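Local atomic coordinates of oxalate biosynthetic component 1 (Burkholderia thailandensis, PDB entry 5IKY), a protein that produces oxalate in quorum sensing-dependent oxalogenesis, as a serine hydrolase that has an unusual oxyanion hole and an additional lyase activity. Residues 267-272 with 697-702; 573-578 with 601-606. One frame throughout, in Å; residues are numbered along the deposited sequence.

Contact 1: 267-272 with 697-702; sequences LLDLEP and YNSDYS
Asn-698 meets Leu-270 through its side-chain amide, and both ends of that amide are engaged. Its OD1 is gripped by two backbone N-H groups, those of Ser-702 and the next residue, Asn-703. The bond from Ser-702 N to Asn-698 OD1 is 2.7 Å long and reaches a lone pair of the oxygen. ND2 of Asn-698 donates across the contact to the carbonyl O of Leu-270, at 3.2 Å. This bond is nearly straight (168°) and lies on a lone pair. The acceptor is also close to the plane of the amide. Together these bonds fix the flip and rotation of the group. CG of Asn-698 sits between the backbone N and the carbonyl carbon (chi1 59°), which carries it, and the amide built on it, to the helix end.

A second bond runs beside it. Ser-699 N donates to Asp-269 O at 3.1 Å, from 43° above the carbonyl plane. The two acceptors are consecutive carbonyls at the C-terminal end of helix 257-270, and Glu-271 is the first residue to leave the helical path. Their partners stand at the start of a type I beta turn, Asn-698 to Tyr-701. Thus a turn of the cap domain serves the end of a helix in the part related to TIM barrels. That end leads into strand 275-278 of the parallel sheet.

Van der Waals contact adds to this: a methyl of Leu-270 meets polar side chains. Its CD2 packs against Ser-699 OG at 3.2 Å, and also touches the carboxylate of Asp-700. The Leu-270 and Asp-700 side chains cross at about a right angle. CB of Asp-269 lies 3.4 Å from OG of Ser-699. Nearby, Glu-271 forms a salt bridge with Arg-214 of helix 206-218, and Pro-272 O accepts a bond from Arg-529.

Contact 2: 573-578 with 601-606; sequences DRLAAH and RSFGIT
Phe-603 lays one face of its ring over the backbone of Leu-575, in a CH-pi contact. Leu-575 CA stands 4.0 Å from the ring centroid, only 7° off the normal. The face thus rests on the backbone at Leu-575. CG of Phe-603 is anti to its carbonyl carbon (chi1 -83°), which brings it up to the Leu-575 side chain.

Apolar side-chain contacts extend this patch. CD1 of Leu-575 touches CD1 of Phe-603 at 3.6 Å. The other branch, CD2, meets CD1 of Ile-605 at 3.7 Å. One leucine thereby joins both apolar residues of 601-606. Leu-575 and Ile-605 also both pack on Phe-636 of helix 629-641, which makes this a small core within the cap domain.

The chain reaches these positions by ending helix 592-602. Gly-604 closes that helix with a Schellman motif. Two bonds run back into the last turn, one of them from Gly-604 N to Arg-601 O at 3.1 Å. The positive phi of 92° suits glycine, because a CB here would be jammed against the carbonyl O of Phe-603. The chain then runs on to Ile-605.

Arg-574 and His-578 meet the CE1, CE2 and CZ end of the ring. CB of Arg-574 lies 3.6 Å from Phe-603 CE2, and the side chain bends at chi3. Its NH2 comes 3.7 Å from the same CE2, with the guanidinium and ring planes oblique to each other. That NH2 also donates to the carbonyl O of His-303, a loop residue. Arg-574 O approaches CZ of Phe-603 at 3.5 Å, while accepting the helical bond from His-578 N.

The aromatic pair of His-578 and Phe-603 is oblique as well. His-578 brings CB to 4.0 Å from Phe-603 CZ, and its ND1 lies near CE1. His-303 stacks on the Phe-603 ring and also meets the His-578 ring.

Contact 1 joins the TIM-barrel-related part to the cap domain, whereas contact 2 lies within the cap domain. Their centres are 15 Å apart. Arg-601 and Ser-602 link them. Ser-699 O lies 3.7 Å from Arg-601 NE, and Asp-269 OD1 is 4.2 Å from Ser-602 CA; both are packing contacts. His-303 brings the barrel side to contact 2 as well, so the cap meets it in both places. Neither contact includes a magnesium ligand. The ion is held by His-227 and Glu-477, which follow strands 223-226 and 471-474.

Contact 1: 267-272 with 697-702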
loop_
_atom_site.group_PDB
_atom_site.type_symbol
_atom_site.label_atom_id
_atom_site.label_comp_id
_atom_site.label_asym_id
_atom_site.label_seq_id
_atom_site.Cartn_x
_atom_site.Cartn_y
_atom_site.Cartn_z
ATOM N N LEU A 267 -1.525 -8.921 8.861
ATOM C CA LEU A 267 -2.142 -7.697 8.363
ATOM C C LEU A 267 -1.686 -6.470 9.150
ATOM O O LEU A 267 -1.481 -5.405 8.573
ATOM C CB LEU A 267 -3.667 -7.812 8.400
ATOM C CG LEU A 267 -4.279 -8.647 7.274
ATOM C CD1 LEU A 267 -5.796 -8.710 7.397
ATOM C CD2 LEU A 267 -3.873 -8.082 5.922
ATOM N N LEU A 268 -1.528 -6.619 10.462
ATOM C CA LEU A 268 -1.026 -5.528 11.295
ATOM C C LEU A 268 0.389 -5.118 10.880
ATOM O O LEU A 268 0.759 -3.949 10.980
ATOM C CB LEU A 268 -1.042 -5.924 12.771
ATOM C CG LEU A 268 -2.398 -6.058 13.466
ATOM C CD1 LEU A 268 -2.200 -6.611 14.863
ATOM C CD2 LEU A 268 -3.128 -4.726 13.518
ATOM N N ASP A 269 1.174 -6.089 10.419
ATOM C CA ASP A 269 2.541 -5.838 9.963
ATOM C C ASP A 269 2.591 -5.232 8.563
ATOM O O ASP A 269 3.314 -4.265 8.320
ATOM C CB ASP A 269 3.360 -7.131 9.977
ATOM C CG ASP A 269 4.061 -7.371 11.300
ATOM O OD1 ASP A 269 4.409 -6.384 11.980
ATOM O OD2 ASP A 269 4.282 -8.551 11.649
ATOM N N LEU A 270 1.825 -5.812 7.644
ATOM C CA LEU A 270 1.870 -5.420 6.239
ATOM C C LEU A 270 0.926 -4.263 5.917
ATOM O O LEU A 270 1.174 -3.492 4.988
ATOM C CB LEU A 270 1.537 -6.623 5.353
ATOM C CG LEU A 270 2.530 -7.788 5.365
ATOM C CD1 LEU A 270 1.990 -8.962 4.567
ATOM C CD2 LEU A 270 3.863 -7.342 4.801
ATOM N N GLU A 271 -0.160 -4.154 6.676
ATOM C CA GLU A 271 -1.165 -3.120 6.439
ATOM C C GLU A 271 -1.591 -2.444 7.745
ATOM O O GLU A 271 -2.733 -2.596 8.175
ATOM C CB GLU A 271 -2.389 -3.721 5.741
ATOM C CG GLU A 271 -2.076 -4.503 4.468
ATOM C CD GLU A 271 -1.758 -3.605 3.285
ATOM O OE1 GLU A 271 -2.070 -2.397 3.345
ATOM O OE2 GLU A 271 -1.194 -4.110 2.293
ATOM N N PRO A 272 -0.676 -1.680 8.366
ATOM C CA PRO A 272 -0.858 -1.124 9.716
ATOM C C PRO A 272 -2.067 -0.200 9.875
ATOM O O PRO A 272 -2.643 -0.139 10.963
ATOM C CB PRO A 272 0.437 -0.332 9.949
ATOM C CG PRO A 272 1.417 -0.882 8.973
ATOM C CD PRO A 272 0.613 -1.274 7.777
ATOM N N TYR A 697 7.989 2.587 7.032
ATOM C CA TYR A 697 7.817 1.445 6.144
ATOM C C TYR A 697 6.919 0.427 6.828
ATOM O O TYR A 697 6.863 0.371 8.056
ATOM C CB TYR A 697 9.156 0.787 5.798
ATOM C CG TYR A 697 9.990 1.514 4.773
ATOM C CD1 TYR A 697 9.575 1.612 3.451
ATOM C CD2 TYR A 697 11.211 2.078 5.120
ATOM C CE1 TYR A 697 10.345 2.271 2.508
ATOM C CE2 TYR A 697 11.986 2.736 4.187
ATOM C CZ TYR A 697 11.550 2.831 2.885
ATOM O OH TYR A 697 12.326 3.489 1.958
ATOM N N ASN A 698 6.222 -0.383 6.040
ATOM C CA ASN A 698 5.569 -1.558 6.593
ATOM C C ASN A 698 6.624 -2.651 6.772
ATOM O O ASN A 698 7.789 -2.449 6.429
ATOM C CB ASN A 698 4.414 -2.024 5.705
ATOM C CG ASN A 698 4.854 -2.360 4.296
ATOM O OD1 ASN A 698 5.953 -2.003 3.870
ATOM N ND2 ASN A 698 3.985 -3.037 3.557
ATOM N N SER A 699 6.220 -3.798 7.306
ATOM C CA SER A 699 7.167 -4.811 7.771
ATOM C C SER A 699 8.162 -5.311 6.717
ATOM O O SER A 699 9.308 -5.613 7.049
ATOM C CB SER A 699 6.399 -6.001 8.351
ATOM O OG SER A 699 5.459 -6.508 7.421
ATOM N N ASP A 700 7.743 -5.391 5.457
ATOM C CA ASP A 700 8.623 -5.928 4.419
ATOM C C ASP A 700 8.940 -4.918 3.313
ATOM O O ASP A 700 9.306 -5.300 2.198
ATOM C CB ASP A 700 8.010 -7.193 3.812
ATOM C CG ASP A 700 6.804 -6.902 2.949
ATOM O OD1 ASP A 700 6.180 -5.834 3.129
ATOM O OD2 ASP A 700 6.472 -7.741 2.087
ATOM N N TYR A 701 8.789 -3.635 3.632
ATOM C CA TYR A 701 9.129 -2.541 2.723
ATOM C C TYR A 701 8.319 -2.589 1.427
ATOM O O TYR A 701 8.845 -2.329 0.345
ATOM C CB TYR A 701 10.633 -2.556 2.418
ATOM C CG TYR A 701 11.479 -2.462 3.669
ATOM C CD1 TYR A 701 11.840 -1.228 4.190
ATOM C CD2 TYR A 701 11.899 -3.604 4.339
ATOM C CE1 TYR A 701 12.600 -1.132 5.339
ATOM C CE2 TYR A 701 12.662 -3.517 5.488
ATOM C CZ TYR A 701 13.009 -2.278 5.983
ATOM O OH TYR A 701 13.770 -2.183 7.125
ATOM N N SER A 702 7.033 -2.911 1.556
ATOM C CA SER A 702 6.117 -2.952 0.420
ATOM C C SER A 702 5.393 -1.626 0.240
ATOM O O SER A 702 4.842 -1.346 -0.823
ATOM C CB SER A 702 5.081 -4.066 0.598
ATOM O OG SER A 702 5.696 -5.321 0.807
#

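Contact 2: 573-578 with 601-606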
loop_
_atom_site.group_PDB
_atom_site.type_symbol
_atom_site.label_atom_id
_atom_site.label_comp_id
_atom_site.label_asym_id
_atom_site.label_seq_id
_atom_site.Cartn_x
_atom_site.Cartn_y
_atom_site.Cartn_z
ATOM N N ASP A 573 10.473 -1.458 27.097
ATOM C CA ASP A 573 10.512 -2.543 28.073
ATOM C C ASP A 573 10.011 -3.849 27.463
ATOM O O ASP A 573 10.582 -4.916 27.694
ATOM C CB ASP A 573 9.678 -2.189 29.308
ATOM C CG ASP A 573 10.401 -1.249 30.253
ATOM O OD1 ASP A 573 11.631 -1.383 30.396
ATOM O OD2 ASP A 573 9.739 -0.380 30.857
ATOM N N ARG A 574 8.942 -3.752 26.680
ATOM C CA ARG A 574 8.350 -4.917 26.036
ATOM C C ARG A 574 9.265 -5.484 24.954
ATOM O O ARG A 574 9.312 -6.696 24.740
ATOM C CB ARG A 574 6.984 -4.563 25.444
ATOM C CG ARG A 574 5.879 -4.401 26.478
ATOM C CD ARG A 574 4.560 -4.003 25.826
ATOM N NE ARG A 574 4.350 -4.687 24.552
ATOM C CZ ARG A 574 3.878 -5.925 24.432
ATOM N NH1 ARG A 574 3.562 -6.624 25.514
ATOM N NH2 ARG A 574 3.723 -6.464 23.231
ATOM N N LEU A 575 9.990 -4.604 24.270
ATOM C CA LEU A 575 10.952 -5.041 23.266
ATOM C C LEU A 575 12.153 -5.687 23.943
ATOM O O LEU A 575 12.686 -6.683 23.459
ATOM C CB LEU A 575 11.402 -3.869 22.392
ATOM C CG LEU A 575 12.467 -4.198 21.342
ATOM C CD1 LEU A 575 12.009 -5.338 20.438
ATOM C CD2 LEU A 575 12.805 -2.967 20.520
ATOM N N ALA A 576 12.566 -5.117 25.070
ATOM C CA ALA A 576 13.707 -5.631 25.818
ATOM C C ALA A 576 13.427 -7.025 26.372
ATOM O O ALA A 576 14.291 -7.900 26.339
ATOM C CB ALA A 576 14.073 -4.677 26.946
ATOM N N ALA A 577 12.215 -7.225 26.880
ATOM C CA ALA A 577 11.826 -8.513 27.443
ATOM C C ALA A 577 11.758 -9.586 26.361
ATOM O O ALA A 577 12.164 -10.728 26.580
ATOM C CB ALA A 577 10.492 -8.397 28.161
ATOM N N HIS A 578 11.244 -9.212 25.194
ATOM C CA HIS A 578 11.144 -10.140 24.075
ATOM C C HIS A 578 12.523 -10.562 23.575
ATOM O O HIS A 578 12.721 -11.709 23.175
ATOM C CB HIS A 578 10.343 -9.520 22.931
ATOM C CG HIS A 578 10.244 -10.398 21.722
ATOM N ND1 HIS A 578 10.847 -10.085 20.522
ATOM C CD2 HIS A 578 9.612 -11.580 21.527
ATOM C CE1 HIS A 578 10.590 -11.034 19.642
ATOM N NE2 HIS A 578 9.842 -11.953 20.226
ATOM N N ARG A 601 11.041 -3.725 14.400
ATOM C CA ARG A 601 10.028 -3.264 13.453
ATOM C C ARG A 601 8.615 -3.627 13.901
ATOM O O ARG A 601 7.681 -2.846 13.725
ATOM C CB ARG A 601 10.288 -3.839 12.057
ATOM C CG ARG A 601 11.106 -2.933 11.146
ATOM C CD ARG A 601 11.112 -3.437 9.708
ATOM N NE ARG A 601 11.852 -4.687 9.558
ATOM C CZ ARG A 601 13.120 -4.761 9.165
ATOM N NH1 ARG A 601 13.794 -3.654 8.884
ATOM N NH2 ARG A 601 13.718 -5.941 9.052
ATOM N N SER A 602 8.469 -4.813 14.483
ATOM C CA SER A 602 7.162 -5.295 14.916
ATOM C C SER A 602 6.646 -4.524 16.129
ATOM O O SER A 602 5.436 -4.390 16.319
ATOM C CB SER A 602 7.223 -6.791 15.231
ATOM O OG SER A 602 8.139 -7.053 16.280
ATOM N N PHE A 603 7.565 -4.021 16.948
ATOM C CA PHE A 603 7.193 -3.224 18.114
ATOM C C PHE A 603 7.044 -1.748 17.754
ATOM O O PHE A 603 6.747 -0.918 18.613
ATOM C CB PHE A 603 8.223 -3.385 19.233
ATOM C CG PHE A 603 8.020 -4.616 20.076
ATOM C CD1 PHE A 603 8.549 -5.836 19.688
ATOM C CD2 PHE A 603 7.307 -4.550 21.261
ATOM C CE1 PHE A 603 8.370 -6.966 20.462
ATOM C CE2 PHE A 603 7.122 -5.676 22.040
ATOM C CZ PHE A 603 7.654 -6.886 21.639
ATOM N N GLY A 604 7.253 -1.426 16.481
ATOM C CA GLY A 604 7.093 -0.066 15.999
ATOM C C GLY A 604 8.371 0.748 16.047
ATOM O O GLY A 604 8.433 1.855 15.512
ATOM N N ILE A 605 9.396 0.198 16.691
ATOM C CA ILE A 605 10.684 0.871 16.805
ATOM C C ILE A 605 11.553 0.614 15.578
ATOM O O ILE A 605 11.956 -0.517 15.320
ATOM C CB ILE A 605 11.445 0.422 18.068
ATOM C CG1 ILE A 605 10.662 0.805 19.325
ATOM C CG2 ILE A 605 12.836 1.034 18.101
ATOM C CD1 ILE A 605 11.363 0.443 20.616
ATOM N N THR A 606 11.843 1.668 14.823
ATOM C CA THR A 606 12.635 1.530 13.607
ATOM C C THR A 606 14.095 1.904 13.840
ATOM O O THR A 606 14.429 3.081 13.968
ATOM C CB THR A 606 12.073 2.403 12.467
ATOM O OG1 THR A 606 10.718 2.025 12.196
ATOM C CG2 THR A 606 12.905 2.231 11.205
#